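FAD:protein FMN transferase (Pseudomonas stutzeri ATCC 14405 = CCUG 16156, PDB 5MGY) probably catalyses transfer of FMN from FAD to a threonine of a target protein, releasing AMP, with magnesium as its metal cofactor. Local coordinates at residues A[26-29]-A[33-36]; A[166-171]-A[177-182]; A[231-236]-A[254-259]. All coordinates share one frame; numbering follows the deposited sequence.

Interaction 1. Residues A[26-29]-A[33-36]. Unlike the reference sequence in segment 33-36: Ala34 (reference Ser).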
# COMPACT_ATOMS: atom_id res chain seq x y z
N TYR A 26 -2.26 -17.11 13.20
CA TYR A 26 -1.31 -18.15 12.86
C TYR A 26 -1.57 -19.47 13.55
O TYR A 26 -2.21 -19.52 14.60
CB TYR A 26 0.10 -17.67 13.19
CG TYR A 26 0.46 -17.65 14.66
CD1 TYR A 26 -0.06 -16.66 15.52
CD2 TYR A 26 1.34 -18.59 15.19
CE1 TYR A 26 0.29 -16.63 16.87
CE2 TYR A 26 1.69 -18.56 16.55
CZ TYR A 26 1.15 -17.59 17.37
OH TYR A 26 1.50 -17.61 18.67
N VAL A 27 -1.04 -20.51 12.95
CA VAL A 27 -1.14 -21.82 13.52
C VAL A 27 0.06 -22.00 14.38
O VAL A 27 1.18 -21.82 13.94
CB VAL A 27 -1.15 -22.91 12.43
CG1 VAL A 27 -1.23 -24.29 13.04
CG2 VAL A 27 -2.31 -22.70 11.52
N ARG A 28 -0.16 -22.37 15.61
CA ARG A 28 0.91 -22.67 16.51
C ARG A 28 1.04 -24.17 16.78
O ARG A 28 0.12 -24.77 17.32
CB ARG A 28 0.60 -21.98 17.77
CG ARG A 28 1.75 -21.97 18.72
CD ARG A 28 1.09 -21.80 20.03
NE ARG A 28 1.87 -21.40 21.14
CZ ARG A 28 1.37 -21.57 22.35
NH1 ARG A 28 0.16 -22.11 22.50
NH2 ARG A 28 2.01 -21.15 23.39
N SER A 29 2.20 -24.74 16.45
CA SER A 29 2.52 -26.11 16.78
C SER A 29 3.26 -26.20 18.12
O SER A 29 3.56 -25.19 18.72
CB SER A 29 3.36 -26.65 15.65
OG SER A 29 4.30 -25.67 15.36
N PRO A 33 6.18 -20.45 18.36
CA PRO A 33 6.28 -19.43 19.36
C PRO A 33 4.97 -19.08 19.98
O PRO A 33 3.92 -19.27 19.37
CB PRO A 33 6.80 -18.22 18.59
CG PRO A 33 6.34 -18.43 17.21
CD PRO A 33 6.34 -19.90 17.00
N ALA A 34 5.07 -18.54 21.18
CA ALA A 34 3.92 -18.11 21.95
C ALA A 34 3.41 -16.85 21.30
O ALA A 34 4.16 -16.21 20.61
CB ALA A 34 4.32 -17.85 23.40
N LYS A 35 2.14 -16.51 21.50
CA LYS A 35 1.56 -15.37 20.82
C LYS A 35 1.93 -13.97 21.36
O LYS A 35 1.82 -12.97 20.66
CB LYS A 35 0.06 -15.52 20.71
CG LYS A 35 -0.71 -14.95 21.86
CD LYS A 35 -2.19 -14.97 21.55
CE LYS A 35 -2.93 -14.20 22.61
NZ LYS A 35 -4.36 -14.57 22.52
N GLU A 36 2.29 -13.89 22.62
CA GLU A 36 2.74 -12.62 23.16
C GLU A 36 4.13 -12.29 22.65
O GLU A 36 4.48 -11.13 22.59
CB GLU A 36 2.69 -12.59 24.68
CG GLU A 36 1.27 -12.54 25.22
CD GLU A 36 0.57 -13.92 25.26
OE1 GLU A 36 1.22 -15.00 24.99
OE2 GLU A 36 -0.65 -13.91 25.56

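Interaction 2. Residues A[166-171]-A[177-182]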
# COMPACT_ATOMS: atom_id res chain seq x y z
N LEU A 166 7.58 -7.72 6.15
CA LEU A 166 8.52 -7.83 7.27
C LEU A 166 8.00 -8.72 8.40
O LEU A 166 8.74 -9.55 8.91
CB LEU A 166 8.97 -6.46 7.82
CG LEU A 166 9.84 -5.60 6.87
CD1 LEU A 166 9.97 -4.18 7.47
CD2 LEU A 166 11.20 -6.26 6.50
N VAL A 167 6.75 -8.55 8.78
CA VAL A 167 6.18 -9.39 9.81
C VAL A 167 6.23 -10.86 9.37
O VAL A 167 6.61 -11.70 10.14
CB VAL A 167 4.75 -8.96 10.17
CG1 VAL A 167 4.07 -10.02 11.04
CG2 VAL A 167 4.81 -7.63 10.89
N ILE A 168 5.90 -11.15 8.13
CA ILE A 168 6.00 -12.52 7.63
C ILE A 168 7.45 -13.08 7.63
O ILE A 168 7.66 -14.24 7.91
CB ILE A 168 5.32 -12.65 6.27
CG1 ILE A 168 3.81 -12.54 6.46
CG2 ILE A 168 5.64 -13.99 5.59
CD1 ILE A 168 3.01 -12.45 5.16
N ASP A 169 8.45 -12.30 7.29
CA ASP A 169 9.81 -12.83 7.36
C ASP A 169 10.10 -13.31 8.79
O ASP A 169 10.75 -14.34 8.99
CB ASP A 169 10.85 -11.81 6.88
CG ASP A 169 10.71 -11.49 5.37
OD1 ASP A 169 10.08 -12.25 4.60
OD2 ASP A 169 11.23 -10.43 4.92
N ARG A 170 9.59 -12.56 9.77
CA ARG A 170 9.82 -12.86 11.18
C ARG A 170 9.10 -14.02 11.73
O ARG A 170 9.64 -14.70 12.58
CB ARG A 170 9.47 -11.69 12.08
CG ARG A 170 10.59 -10.67 12.16
CD ARG A 170 11.93 -11.23 12.64
NE ARG A 170 11.90 -11.76 14.02
CZ ARG A 170 12.88 -12.50 14.56
NH1 ARG A 170 13.94 -12.82 13.82
NH2 ARG A 170 12.78 -12.93 15.83
N LEU A 171 7.85 -14.21 11.31
CA LEU A 171 7.09 -15.39 11.66
C LEU A 171 7.74 -16.62 11.04
O LEU A 171 7.79 -17.65 11.69
CB LEU A 171 5.65 -15.31 11.17
CG LEU A 171 4.76 -14.16 11.59
CD1 LEU A 171 3.34 -14.56 11.31
CD2 LEU A 171 4.93 -13.82 13.05
N GLN A 177 4.48 -21.60 9.94
CA GLN A 177 4.28 -21.99 8.56
C GLN A 177 2.99 -21.47 7.98
O GLN A 177 2.94 -21.19 6.80
CB GLN A 177 4.34 -23.51 8.42
CG GLN A 177 5.75 -24.02 8.26
CD GLN A 177 5.79 -25.55 8.24
OE1 GLN A 177 6.12 -26.20 7.23
NE2 GLN A 177 5.45 -26.13 9.38
N SER A 178 1.96 -21.37 8.80
CA SER A 178 0.67 -21.01 8.32
C SER A 178 0.20 -19.80 9.11
O SER A 178 0.27 -19.80 10.33
CB SER A 178 -0.23 -22.19 8.46
OG SER A 178 -1.52 -21.75 8.19
N TYR A 179 -0.28 -18.78 8.40
CA TYR A 179 -0.56 -17.44 8.99
C TYR A 179 -1.42 -16.55 8.05
O TYR A 179 -1.47 -16.79 6.83
CB TYR A 179 0.77 -16.72 9.30
CG TYR A 179 1.60 -16.60 8.09
CD1 TYR A 179 1.34 -15.63 7.17
CD2 TYR A 179 2.64 -17.50 7.83
CE1 TYR A 179 2.06 -15.53 5.98
CE2 TYR A 179 3.40 -17.41 6.65
CZ TYR A 179 3.10 -16.41 5.71
OH TYR A 179 3.78 -16.25 4.48
N LEU A 180 -2.08 -15.55 8.61
CA LEU A 180 -2.77 -14.50 7.85
C LEU A 180 -2.44 -13.24 8.59
O LEU A 180 -2.85 -13.12 9.73
CB LEU A 180 -4.31 -14.68 7.87
CG LEU A 180 -5.21 -13.45 7.53
CD1 LEU A 180 -4.97 -13.01 6.12
CD2 LEU A 180 -6.69 -13.77 7.64
N VAL A 181 -1.72 -12.32 7.96
CA VAL A 181 -1.26 -11.10 8.62
C VAL A 181 -1.96 -9.92 7.97
O VAL A 181 -1.79 -9.75 6.80
CB VAL A 181 0.23 -10.93 8.39
CG1 VAL A 181 0.77 -9.73 9.03
CG2 VAL A 181 0.98 -11.99 9.06
N GLU A 182 -2.70 -9.08 8.69
CA GLU A 182 -3.33 -7.92 8.07
C GLU A 182 -2.92 -6.62 8.76
O GLU A 182 -3.12 -6.50 9.96
CB GLU A 182 -4.84 -8.11 8.04
CG GLU A 182 -5.69 -6.85 7.74
CD GLU A 182 -6.21 -6.12 9.02
OE1 GLU A 182 -6.21 -4.89 9.13
OE2 GLU A 182 -6.64 -6.74 9.99

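Interaction 3. Residues A[231-236]-A[254-259]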
# COMPACT_ATOMS: atom_id res chain seq x y z
N ARG A 231 -17.62 2.32 -1.11
CA ARG A 231 -18.47 3.12 -0.25
C ARG A 231 -18.06 4.60 -0.13
O ARG A 231 -18.94 5.45 0.02
CB ARG A 231 -18.70 2.43 1.10
CG ARG A 231 -19.61 1.21 0.92
CD ARG A 231 -19.82 0.38 2.18
NE ARG A 231 -19.14 -0.93 2.09
CZ ARG A 231 -17.95 -1.25 2.64
NH1 ARG A 231 -17.47 -2.48 2.46
NH2 ARG A 231 -17.24 -0.36 3.36
N ASN A 232 -16.77 4.94 -0.24
CA ASN A 232 -16.33 6.36 -0.31
C ASN A 232 -16.07 6.81 -1.73
O ASN A 232 -14.96 6.70 -2.24
CB ASN A 232 -15.05 6.59 0.48
CG ASN A 232 -15.26 6.43 1.96
OD1 ASN A 232 -16.31 6.78 2.50
ND2 ASN A 232 -14.26 5.89 2.63
N TYR A 233 -17.10 7.32 -2.36
CA TYR A 233 -16.96 7.83 -3.67
C TYR A 233 -17.77 9.10 -3.54
O TYR A 233 -18.94 9.06 -3.20
CB TYR A 233 -17.47 6.82 -4.71
CG TYR A 233 -17.22 7.30 -6.10
CD1 TYR A 233 -16.09 6.92 -6.77
CD2 TYR A 233 -18.11 8.16 -6.72
CE1 TYR A 233 -15.85 7.40 -8.04
CE2 TYR A 233 -17.86 8.65 -7.95
CZ TYR A 233 -16.74 8.27 -8.60
OH TYR A 233 -16.57 8.77 -9.84
N PHE A 234 -17.12 10.24 -3.73
CA PHE A 234 -17.77 11.55 -3.57
C PHE A 234 -17.55 12.37 -4.77
O PHE A 234 -16.45 12.39 -5.30
CB PHE A 234 -17.15 12.30 -2.43
CG PHE A 234 -16.79 11.42 -1.34
CD1 PHE A 234 -15.47 10.99 -1.13
CD2 PHE A 234 -17.80 10.88 -0.58
CE1 PHE A 234 -15.18 10.06 -0.11
CE2 PHE A 234 -17.51 9.98 0.42
CZ PHE A 234 -16.21 9.58 0.68
N GLU A 235 -18.60 13.08 -5.13
CA GLU A 235 -18.54 14.08 -6.15
C GLU A 235 -18.78 15.36 -5.39
O GLU A 235 -19.85 15.50 -4.82
CB GLU A 235 -19.68 13.87 -7.12
CG GLU A 235 -19.98 12.43 -7.44
CD GLU A 235 -19.51 12.06 -8.81
OE1 GLU A 235 -20.02 11.02 -9.30
OE2 GLU A 235 -18.64 12.82 -9.37
N ARG A 236 -17.83 16.28 -5.37
CA ARG A 236 -18.11 17.59 -4.84
C ARG A 236 -18.44 18.50 -6.02
O ARG A 236 -17.63 18.63 -6.92
CB ARG A 236 -16.91 18.08 -4.09
CG ARG A 236 -17.27 19.32 -3.32
CD ARG A 236 -16.33 19.39 -2.14
NE ARG A 236 -15.01 19.81 -2.54
CZ ARG A 236 -14.54 21.05 -2.46
NH1 ARG A 236 -15.26 22.08 -1.99
NH2 ARG A 236 -13.32 21.28 -2.86
N GLU A 254 -9.68 12.87 -11.69
CA GLU A 254 -11.03 13.18 -12.14
C GLU A 254 -11.88 11.96 -12.38
O GLU A 254 -13.07 12.07 -12.34
CB GLU A 254 -10.94 13.98 -13.45
CG GLU A 254 -10.25 15.33 -13.28
CD GLU A 254 -11.12 16.54 -13.64
OE1 GLU A 254 -11.79 16.58 -14.70
OE2 GLU A 254 -11.12 17.46 -12.82
N HIS A 255 -11.25 10.82 -12.65
CA HIS A 255 -11.90 9.61 -13.20
C HIS A 255 -12.76 8.84 -12.19
O HIS A 255 -12.81 9.15 -11.01
CB HIS A 255 -10.84 8.65 -13.72
CG HIS A 255 -9.95 8.11 -12.65
ND1 HIS A 255 -8.59 8.34 -12.63
CD2 HIS A 255 -10.22 7.40 -11.53
CE1 HIS A 255 -8.07 7.76 -11.58
NE2 HIS A 255 -9.03 7.18 -10.89
N HIS A 256 -13.38 7.77 -12.67
CA HIS A 256 -14.41 7.09 -11.92
C HIS A 256 -14.00 5.82 -11.15
O HIS A 256 -14.83 5.22 -10.55
CB HIS A 256 -15.55 6.79 -12.87
CG HIS A 256 -16.20 8.01 -13.49
ND1 HIS A 256 -16.76 9.03 -12.74
CD2 HIS A 256 -16.42 8.33 -14.79
CE1 HIS A 256 -17.26 9.94 -13.55
NE2 HIS A 256 -17.07 9.54 -14.79
N LEU A 257 -12.75 5.38 -11.20
CA LEU A 257 -12.31 4.20 -10.41
C LEU A 257 -12.47 4.38 -8.91
O LEU A 257 -11.84 5.26 -8.34
CB LEU A 257 -10.86 3.88 -10.71
CG LEU A 257 -10.28 2.59 -10.13
CD1 LEU A 257 -11.15 1.41 -10.52
CD2 LEU A 257 -8.87 2.40 -10.69
N ALA A 258 -13.31 3.56 -8.28
CA ALA A 258 -13.66 3.73 -6.86
C ALA A 258 -12.83 2.84 -5.91
O ALA A 258 -12.59 3.18 -4.75
CB ALA A 258 -15.13 3.44 -6.65
N ALA A 259 -12.40 1.70 -6.41
CA ALA A 259 -11.51 0.83 -5.69
C ALA A 259 -10.82 -0.07 -6.70
O ALA A 259 -11.36 -0.38 -7.78
CB ALA A 259 -12.29 -0.02 -4.70

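Interaction 1. Residues A[26-29]-A[33-36]
Tyr26 and Arg28 both reach the backbone carbonyl of Pro33. The phenol makes the stronger bond. Tyr26 OH donates a hydrogen bond to Pro33 O at 3.0 Å. It arrives well off the line of the C=O bond and is tilted 33° from the carbonyl plane. CG sits between the backbone N and the carbonyl carbon (chi1 74°), which places the phenol oxygen beside Pro33 O.

This is the tightly packed part of the contact. Tyr26 is buried, and Pro33 O lies at the edge of its ring, near the ring plane. Lys35 CB also comes to this edge, 4.0 Å from Tyr26 CE1, and the two side chains cross at about a right angle.

The other part is looser. The bond from Arg28 NE to Pro33 O is weak, at 3.4 Å with an N-H...O angle of 137°. The carbonyl oxygen is thus gripped by one good bond and one poor one. Arg28 runs extended from CG to NE, and its methylene carbon CG passes 3.5 Å from Pro33 O. Its guanidinium sits oblique to Ala34, with NH2 4.0 Å from Ala34 CB. Arg28 also makes a long, weak ion pair with Glu11. The end of Lys35 leads away from 26-29, and the side chain touches Glu11 of strand 9-16.

Ala34, a serine in the reference sequence, stands at the N-cap position of helix 35-53, and its methyl group cannot cap the helix. The contact joins the end of strand 21-28 to the start of helix 35-53 across a short turn. Tyr26 also packs on Leu38 of the helix and on Val176. The strand lies between strands 9-16 and 179-183 of the main antiparallel sheet.

Interaction 2. Residues A[166-171]-A[177-182]
Ile168, Val167 and Leu171 of helix 159-173 pack on Tyr179 and Val181 of strand 179-183. All five are buried. The helix lies on one face of the main antiparallel sheet, joined to the strand by a short turn. It runs roughly antiparallel to the strand (151° between the two short axes), 9.6 Å away.

The aliphatic pairs come first. Val167 CG1 meets Val181 CG1 at 3.9 Å. The other branch, Val181 CG2, lies 3.9 Å from Ile168 CG1 and 4.2 Å from Leu171 CD1. Ile168 and Leu171 each run past Val181, pointing the opposite way to it. Val181 CG2 touches all three helix residues.

The aromatic contacts centre on Tyr179. Ile168 crosses its side chain at about a right angle. Ile168 CG1 comes within 3.5 Å of Tyr179 CE1, while CG2, anti to the backbone N, lies beside the phenol end, 3.5 Å from Tyr179 CZ. Leu171 CD1 takes the root of the side chain, 3.9 Å from Tyr179 CB.

Among polar groups, Tyr179 OH lies against Ile168 and makes a weak hydrogen bond to Glu190. Arg170, on another side of the helix, forms a salt bridge with Glu41 of helix 35-53.

The helix and strand are thus held together by shape and by burial of apolar groups. The polar end of Tyr179 is served by the neighbouring strand 186-190, not by the helix.

Interaction 3. Residues A[231-236]-A[254-259]
Tyr233 carries this contact, meeting Ala258 and His256 in turn along the length of its ring. Within 231-236, Tyr233 points its CB toward 254-259. CG lies anti to its backbone nitrogen (chi1 -175°), and the ring extends across the second segment.

Near the root, Tyr233 CD1 rests 3.6 Å from Ala258 CB. The small methyl group lies oblique to the ring. Further along, Tyr233 CE1 is 3.5 Å from the backbone oxygen His256 O, which is also oblique.

At the end comes the one hydrogen bond between the segments. His256 ND1 donates to Tyr233 OH at 2.9 Å. The bond is close to straight, at 166°, and the hydroxyl lies in the imidazole plane. This helps set how the imidazole is turned. A phenylalanine in place of Tyr233 would probably leave His256 ND1 without its acceptor and the imidazole freer to turn.

Next along the chain, Glu235 brings its carboxylate back to the same place. Its OE1 lies in the plane of the Tyr233 ring, at the edge, and stays 5.1 Å from His256 ND1, so the two do not bond.

Strand 234-236 pairs with 239-241 in a small hairpin, and Arg240 of that hairpin hydrogen-bonds the carbonyls of His255 and Leu257. Strand 257-264 lies between strands 222-227 and 295-301 of the main sheet. At its start, Ala258 and Ala259 both face Val299 in a classic beta bulge.

In the fold
From the N terminus, interaction 1 comes first and closes the short turn between strand 21-28 and helix 35-53. Much later, interaction 2 closes the turn between helix 159-173 and strand 179-183. Interaction 3 closes a longer excursion of 17 residues, which includes strand 239-241, the partner of 234-236. The three follow in series, and none nests in or crosses another. Interactions 1 and 2 touch, because strands 21-28 and 179-183 are neighbours: Val27 N lies 3.0 Å from Ser178 O, a probable hydrogen bond. Together they tie two helices to one part of the sheet. Interaction 3 lies across the chain's centre, about 33 Å from interaction 2 between centres, where strand 257-264 belongs to the same sheet.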